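Local coordinates for protein nicotinate phosphoribosyltransferase (Saccharomyces cerevisiae, PDB 1VLP) that catalyses the ATP-dependent transfer of a phosphoribosyl group to nicotinate, making nicotinate ribonucleotide in the first step of NAD synthesis from nicotinic acid, at residues D289-F294 / T316-H321; L258-N263 / D283-D288. All coordinates share one frame; numbering follows the deposited sequence.

Contact 1: residues D289-F294 / T316-H321; sequences DFLKSF and TKKISH
The backbones of 289-294 and 316-321 come nearest at Leu291 and Ile319, whose CA atoms are 8.8 Å apart, a spacing that branched aliphatic side chains can bridge. Leu291 does so with both of its methyls. Its CG lies beside the backbone N and opposite the carbonyl carbon (chi1 -71°), and the CB bond already aims at the helix, which spreads the fork across two residues. CD2 of Leu291 meets CD1 of Ile319 at 4.1 Å, while CD1 of Leu291 lies 4.3 Å from CG of Lys318. The CB bond of Ile319 does not head for Leu291; the CG1-CD1 arm brings its end nearer. Lys318 suits the exposed side of the contact: the aliphatic part of its chain lies beside the leucine while NZ forms a salt bridge with Asp288. A type I turn runs from Leu291 to Phe294, with Phe294 N bonded to Leu291 O at 3.1 Å. CE2 of Phe290 lies 3.4 Å above one face of the Phe294 ring, toward the rim. Helix 312-326 and the loop leaving helix 287-291 pack on Val305 of strand 304-307 through Ile319 and Phe294, an outer-helix-on-inner-strand arrangement characteristic of the alpha/beta barrel of type II phosphoribosyltransferases.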
# COMPACT_ATOMS: atom_id res chain seq x y z
N ASP A 289 0.61 -14.59 16.90
CA ASP A 289 0.23 -15.75 16.12
C ASP A 289 1.28 -16.01 15.03
O ASP A 289 1.69 -17.16 14.79
CB ASP A 289 -1.13 -15.58 15.46
CG ASP A 289 -1.51 -16.79 14.68
OD1 ASP A 289 -1.81 -17.78 15.37
OD2 ASP A 289 -1.46 -16.77 13.43
N PHE A 290 1.67 -14.91 14.37
CA PHE A 290 2.68 -14.95 13.31
C PHE A 290 3.98 -15.57 13.82
O PHE A 290 4.55 -16.48 13.19
CB PHE A 290 2.98 -13.58 12.72
CG PHE A 290 3.94 -13.64 11.58
CD1 PHE A 290 3.51 -13.91 10.30
CD2 PHE A 290 5.29 -13.49 11.81
CE1 PHE A 290 4.41 -14.02 9.28
CE2 PHE A 290 6.18 -13.62 10.76
CZ PHE A 290 5.75 -13.87 9.53
N LEU A 291 4.43 -15.10 14.97
CA LEU A 291 5.70 -15.59 15.57
C LEU A 291 5.75 -17.10 15.89
O LEU A 291 6.81 -17.73 15.80
CB LEU A 291 6.05 -14.73 16.76
CG LEU A 291 6.50 -13.29 16.40
CD1 LEU A 291 6.90 -12.56 17.65
CD2 LEU A 291 7.62 -13.18 15.31
N LYS A 292 4.60 -17.73 16.17
CA LYS A 292 4.61 -19.16 16.43
C LYS A 292 5.21 -19.99 15.29
O LYS A 292 5.75 -21.04 15.56
CB LYS A 292 3.20 -19.72 16.67
CG LYS A 292 2.49 -19.23 17.89
CD LYS A 292 1.04 -19.77 17.87
CE LYS A 292 0.34 -19.55 19.21
NZ LYS A 292 -0.94 -20.34 19.31
N SER A 293 5.07 -19.54 14.04
CA SER A 293 5.58 -20.29 12.88
C SER A 293 6.81 -19.66 12.29
O SER A 293 7.31 -20.15 11.26
CB SER A 293 4.51 -20.44 11.77
OG SER A 293 3.94 -19.22 11.35
N PHE A 294 7.27 -18.55 12.88
CA PHE A 294 8.42 -17.80 12.31
C PHE A 294 9.77 -18.32 12.82
O PHE A 294 10.38 -17.77 13.77
CB PHE A 294 8.27 -16.30 12.61
CG PHE A 294 9.05 -15.40 11.68
CD1 PHE A 294 9.01 -15.58 10.27
CD2 PHE A 294 9.68 -14.28 12.17
CE1 PHE A 294 9.64 -14.73 9.39
CE2 PHE A 294 10.33 -13.41 11.27
CZ PHE A 294 10.29 -13.63 9.89
N THR A 316 9.35 -3.20 18.13
CA THR A 316 10.78 -3.38 17.89
C THR A 316 11.41 -4.29 18.95
O THR A 316 12.19 -5.19 18.64
CB THR A 316 11.46 -1.97 17.86
OG1 THR A 316 10.89 -1.17 16.80
CG2 THR A 316 13.03 -2.05 17.67
N LYS A 317 11.04 -4.06 20.20
CA LYS A 317 11.55 -4.86 21.30
C LYS A 317 11.14 -6.31 21.12
O LYS A 317 11.97 -7.20 21.32
CB LYS A 317 11.08 -4.28 22.63
CG LYS A 317 11.76 -2.94 22.96
CD LYS A 317 11.64 -2.54 24.43
CE LYS A 317 10.27 -2.35 24.89
NZ LYS A 317 10.25 -1.70 26.27
N LYS A 318 9.88 -6.52 20.76
CA LYS A 318 9.29 -7.86 20.66
C LYS A 318 10.00 -8.66 19.57
O LYS A 318 10.36 -9.86 19.75
CB LYS A 318 7.79 -7.77 20.38
CG LYS A 318 7.09 -9.11 20.18
CD LYS A 318 5.58 -8.96 19.93
CE LYS A 318 4.80 -9.08 21.22
NZ LYS A 318 3.39 -8.78 20.94
N ILE A 319 10.16 -8.03 18.41
CA ILE A 319 10.83 -8.64 17.25
C ILE A 319 12.31 -8.91 17.49
O ILE A 319 12.82 -9.98 17.12
CB ILE A 319 10.65 -7.73 15.98
CG1 ILE A 319 9.21 -7.77 15.52
CG2 ILE A 319 11.56 -8.16 14.87
CD1 ILE A 319 8.67 -9.17 15.19
N SER A 320 13.00 -7.98 18.13
CA SER A 320 14.40 -8.15 18.49
C SER A 320 14.60 -9.34 19.39
O SER A 320 15.47 -10.18 19.14
CB SER A 320 14.95 -6.87 19.16
OG SER A 320 16.27 -7.07 19.62
N HIS A 321 13.80 -9.44 20.44
CA HIS A 321 13.83 -10.61 21.32
C HIS A 321 13.59 -11.89 20.51
O HIS A 321 14.26 -12.87 20.70
CB HIS A 321 12.78 -10.47 22.42
CG HIS A 321 12.55 -11.75 23.20
ND1 HIS A 321 13.52 -12.30 24.00
CD2 HIS A 321 11.49 -12.59 23.26
CE1 HIS A 321 13.08 -13.42 24.54
NE2 HIS A 321 11.84 -13.62 24.12

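Contact 2: residues L258-N263 / D283-D288; sequences LHANKN and DTFGTD
Phe285 points from its turn toward the start of helix 260-272, where Ala260 and Asn261 receive it. Its CB lies 4.4 Å from ND2 of Asn261. With CG beside the backbone N (chi1 -60°), the ring continues to CE2, which touches CB of Ala260 at 4.1 Å; the small alanine lets a bulky ring come close to the helix. On one face of the ring sits CG2 of Thr284, 4.0 Å above the plane and toward the rim, and Tyr257 makes an edge-to-face contact with it. The amide of Asn261 reaches the turn through water. ND2 donates to water 1 over 2.9 Å, as does the backbone N of Phe285, and Gly286 O is an acceptor within reach of that water. OD1 of Asn261 is one of several acceptors within reach of water 2, at 2.8 Å; that water's bond from Thr284 N is weak. ND2 of Asn261 also bonds Asp289. Gly286, the N-cap of helix 287-291, has a positive phi (89°), which favours glycine. The type I turn from Asp283 to Gly286 follows strand 279-281 at the C-terminal end of the barrel strands, the usual side for active sites in this fold; Thr284 OG1 hydrogen-bonds ND1 of His244, unmodified here but by similarity probably autophosphorylated.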
# COMPACT_ATOMS: atom_id res chain seq x y z
N LEU A 258 -6.14 -20.77 11.94
CA LEU A 258 -5.08 -21.41 12.76
C LEU A 258 -3.80 -21.63 11.94
O LEU A 258 -2.71 -21.50 12.47
CB LEU A 258 -5.58 -22.73 13.34
CG LEU A 258 -4.71 -23.41 14.41
CD1 LEU A 258 -4.57 -22.52 15.64
CD2 LEU A 258 -5.28 -24.77 14.79
N HIS A 259 -3.93 -21.97 10.66
CA HIS A 259 -2.75 -22.22 9.84
C HIS A 259 -2.49 -21.19 8.76
O HIS A 259 -1.63 -21.41 7.92
CB HIS A 259 -2.85 -23.60 9.21
CG HIS A 259 -3.09 -24.69 10.21
ND1 HIS A 259 -4.27 -25.40 10.26
CD2 HIS A 259 -2.32 -25.17 11.21
CE1 HIS A 259 -4.20 -26.30 11.23
NE2 HIS A 259 -3.03 -26.17 11.83
N ALA A 260 -3.21 -20.07 8.78
CA ALA A 260 -3.17 -19.09 7.68
C ALA A 260 -1.80 -18.39 7.54
O ALA A 260 -1.32 -18.23 6.43
CB ALA A 260 -4.24 -18.06 7.87
N ASN A 261 -1.16 -18.01 8.65
CA ASN A 261 0.14 -17.33 8.54
C ASN A 261 1.18 -18.23 7.84
O ASN A 261 1.82 -17.82 6.89
CB ASN A 261 0.62 -16.77 9.87
CG ASN A 261 0.11 -15.36 10.12
OD1 ASN A 261 0.20 -14.50 9.25
ND2 ASN A 261 -0.39 -15.11 11.32
N LYS A 262 1.26 -19.48 8.27
CA LYS A 262 2.19 -20.44 7.67
C LYS A 262 1.80 -20.75 6.23
O LYS A 262 2.64 -20.78 5.34
CB LYS A 262 2.22 -21.71 8.51
CG LYS A 262 3.17 -22.78 7.95
CD LYS A 262 3.70 -23.72 9.01
CE LYS A 262 4.79 -24.64 8.43
NZ LYS A 262 4.34 -25.24 7.11
N ASN A 263 0.51 -20.95 5.97
CA ASN A 263 0.06 -21.26 4.61
C ASN A 263 0.35 -20.12 3.67
O ASN A 263 0.79 -20.35 2.53
CB ASN A 263 -1.42 -21.59 4.58
CG ASN A 263 -1.71 -22.97 5.14
OD1 ASN A 263 -0.84 -23.83 5.16
ND2 ASN A 263 -2.94 -23.19 5.60
N ASP A 283 1.38 -8.56 11.60
CA ASP A 283 0.30 -8.10 12.50
C ASP A 283 -1.14 -8.42 12.06
O ASP A 283 -2.08 -8.16 12.81
CB ASP A 283 0.40 -6.60 12.74
CG ASP A 283 0.16 -5.77 11.48
OD1 ASP A 283 0.81 -6.06 10.45
OD2 ASP A 283 -0.64 -4.80 11.52
N THR A 284 -1.29 -9.03 10.90
CA THR A 284 -2.63 -9.22 10.31
C THR A 284 -3.60 -9.90 11.30
O THR A 284 -4.77 -9.45 11.48
CB THR A 284 -2.55 -10.00 9.02
OG1 THR A 284 -1.54 -9.41 8.19
CG2 THR A 284 -3.94 -10.00 8.29
N PHE A 285 -3.15 -11.00 11.89
CA PHE A 285 -3.89 -11.73 12.93
C PHE A 285 -3.15 -11.65 14.27
O PHE A 285 -3.25 -12.54 15.08
CB PHE A 285 -4.15 -13.18 12.54
CG PHE A 285 -4.93 -13.31 11.28
CD1 PHE A 285 -6.03 -12.46 11.06
CD2 PHE A 285 -4.56 -14.18 10.28
CE1 PHE A 285 -6.73 -12.49 9.86
CE2 PHE A 285 -5.26 -14.24 9.09
CZ PHE A 285 -6.34 -13.38 8.88
N GLY A 286 -2.41 -10.57 14.42
CA GLY A 286 -1.62 -10.27 15.61
C GLY A 286 -0.24 -10.87 15.48
O GLY A 286 -0.07 -11.98 15.02
N THR A 287 0.76 -10.09 15.83
CA THR A 287 2.14 -10.55 15.72
C THR A 287 2.49 -11.85 16.50
O THR A 287 3.25 -12.69 16.01
CB THR A 287 3.08 -9.39 16.01
OG1 THR A 287 2.93 -8.41 14.98
CG2 THR A 287 4.52 -9.86 16.05
N ASP A 288 1.89 -12.05 17.67
CA ASP A 288 2.07 -13.31 18.42
C ASP A 288 1.73 -14.60 17.63
O ASP A 288 2.47 -15.61 17.71
CB ASP A 288 1.25 -13.23 19.70
CG ASP A 288 1.79 -12.24 20.71
OD1 ASP A 288 2.94 -11.80 20.57
OD2 ASP A 288 1.04 -11.88 21.64
O HOH W 1 -0.60 -12.35 12.11
O HOH W 2 0.40 -11.77 9.59

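In the fold
The centres of contact 1 and contact 2 are about 11 Å apart, and both use helix 287-291: contact 2 holds its N-terminal end and the turn before it, contact 1 its C-terminal end. They come in series along the chain, 258-263 with 283-288 closing before 289-294 meets 316-321. A probable hydrogen bond and a salt bridge tie the two contacts together. The short helix thus sits between helices 260-272 and 312-326, in the part of the chain between strands 279-281 and 304-307, neighbours in the parallel sheet. The side chain of Arg306, which by similarity binds nicotinate, is about 10 Å from that of Ile319 and about 12 Å from that of Asn261.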